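Local coordinates for galactose mutarotase-like protein (Clostridium acetobutylicum, PDB 3OS7) that probably binds carbohydrate and may interconvert the alpha and beta anomers of aldose sugars, at residues 246-251 / 304-309. Residues are numbered along the deposited sequence; the frame is centred on the assembly and turned at random.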
# COMPACT_ATOMS: atom_id res chain seq x y z
N GLU A 246 -2.53 -15.00 6.08
CA GLU A 246 -1.66 -14.58 4.96
C GLU A 246 -2.33 -15.09 3.70
O GLU A 246 -2.26 -16.28 3.40
CB GLU A 246 -0.23 -15.12 5.09
CG GLU A 246 0.71 -14.59 4.00
CD GLU A 246 2.16 -15.10 4.11
OE1 GLU A 246 2.54 -15.70 5.14
OE2 GLU A 246 2.92 -14.87 3.14
N SER A 247 -3.05 -14.20 3.00
CA SER A 247 -3.91 -14.65 1.91
C SER A 247 -3.87 -13.71 0.72
O SER A 247 -3.75 -12.51 0.86
CB SER A 247 -5.35 -14.70 2.40
OG SER A 247 -5.53 -15.67 3.42
N LEU A 248 -4.06 -14.29 -0.47
CA LEU A 248 -4.11 -13.52 -1.71
C LEU A 248 -5.51 -13.62 -2.33
O LEU A 248 -6.00 -14.74 -2.58
CB LEU A 248 -3.08 -14.07 -2.69
CG LEU A 248 -3.10 -13.54 -4.11
CD1 LEU A 248 -2.82 -12.02 -4.18
CD2 LEU A 248 -2.11 -14.35 -4.97
N PHE A 249 -6.13 -12.47 -2.61
CA PHE A 249 -7.43 -12.42 -3.28
C PHE A 249 -7.38 -11.55 -4.51
O PHE A 249 -6.61 -10.59 -4.57
CB PHE A 249 -8.47 -11.81 -2.33
CG PHE A 249 -8.72 -12.64 -1.09
CD1 PHE A 249 -9.54 -13.78 -1.15
CD2 PHE A 249 -8.13 -12.30 0.10
CE1 PHE A 249 -9.77 -14.55 -0.01
CE2 PHE A 249 -8.37 -13.04 1.23
CZ PHE A 249 -9.18 -14.18 1.18
N SER A 250 -8.22 -11.86 -5.49
CA SER A 250 -8.61 -10.83 -6.45
C SER A 250 -9.72 -9.95 -5.87
O SER A 250 -10.42 -10.37 -4.96
CB SER A 250 -9.02 -11.44 -7.79
OG SER A 250 -9.92 -12.51 -7.62
N LEU A 251 -9.89 -8.77 -6.43
CA LEU A 251 -10.87 -7.80 -5.96
C LEU A 251 -11.99 -7.62 -6.96
O LEU A 251 -11.80 -7.78 -8.17
CB LEU A 251 -10.20 -6.45 -5.76
CG LEU A 251 -9.18 -6.38 -4.61
CD1 LEU A 251 -8.52 -5.01 -4.58
CD2 LEU A 251 -9.86 -6.69 -3.28
N THR A 304 -1.77 -3.98 -8.32
CA THR A 304 -2.30 -3.94 -9.69
C THR A 304 -2.39 -5.30 -10.36
O THR A 304 -3.12 -5.48 -11.33
CB THR A 304 -1.43 -3.02 -10.58
OG1 THR A 304 -0.06 -3.50 -10.58
CG2 THR A 304 -1.50 -1.60 -10.06
N SER A 305 -1.64 -6.26 -9.86
CA SER A 305 -1.55 -7.54 -10.48
C SER A 305 -1.33 -8.62 -9.43
O SER A 305 -1.02 -8.33 -8.28
CB SER A 305 -0.41 -7.57 -11.51
OG SER A 305 0.88 -7.54 -10.94
N ILE A 306 -1.49 -9.85 -9.87
CA ILE A 306 -1.26 -11.00 -9.04
C ILE A 306 0.22 -11.07 -8.63
O ILE A 306 1.11 -10.53 -9.30
CB ILE A 306 -1.74 -12.29 -9.76
CG1 ILE A 306 -1.93 -13.43 -8.77
CG2 ILE A 306 -0.80 -12.70 -10.93
CD1 ILE A 306 -2.63 -14.62 -9.40
N ILE A 307 0.48 -11.74 -7.52
CA ILE A 307 1.84 -12.05 -7.12
C ILE A 307 2.53 -12.78 -8.29
O ILE A 307 1.91 -13.64 -8.92
CB ILE A 307 1.87 -12.97 -5.90
CG1 ILE A 307 1.27 -12.27 -4.68
CG2 ILE A 307 3.34 -13.43 -5.60
CD1 ILE A 307 1.27 -13.15 -3.40
N ASN A 308 3.77 -12.40 -8.58
CA ASN A 308 4.59 -13.05 -9.64
C ASN A 308 3.97 -12.87 -11.04
O ASN A 308 4.17 -13.71 -11.87
CB ASN A 308 4.77 -14.54 -9.30
CG ASN A 308 5.89 -15.24 -10.11
OD1 ASN A 308 6.92 -14.66 -10.43
ND2 ASN A 308 5.68 -16.53 -10.38
N SER A 309 3.21 -11.79 -11.25
CA SER A 309 2.42 -11.60 -12.48
C SER A 309 3.22 -11.73 -13.80
O SER A 309 2.68 -12.25 -14.76
CB SER A 309 1.68 -10.25 -12.47
OG SER A 309 2.56 -9.13 -12.58
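L248 reaches from its strand to the turn that carries I306 and I307 and meets both isoleucines through one methyl. Its CD2 lies 3.9 Å from both CG1 of I306 and CD1 of I307. The other branch, CD1 of L248, stands 4.1 Å from CG1 of I307. The two isoleucines come at the leucine differently: I307 runs alongside it in the opposite direction, whereas I306 crosses it at about a right angle. In I307, CG1 is anti to the carbonyl carbon (chi1 -64°), which sends the ethyl arm back along the leucine toward the strand. Behind this first shell, I306 to S309 form a type II beta turn, closed by a weak bond from N of S309 to O of I306. The hydroxyls of S305 and S309 share a hydrogen bond, OG to OG 2.8 Å, and S181 also bonds OG of S305. In the strand, backbone bonds of L248 with W211 and of S247 with I288 tie it to strands 201-213 and 285-289, and W211, Y285 and P219 add to the packing around I306. In this largely antiparallel beta-sandwich fold of the galactose mutarotase family, strand 246-256 thus meets the loop after strand 297-303 through buried apolar packing alone, with no hydrogen bond crossing between the segments.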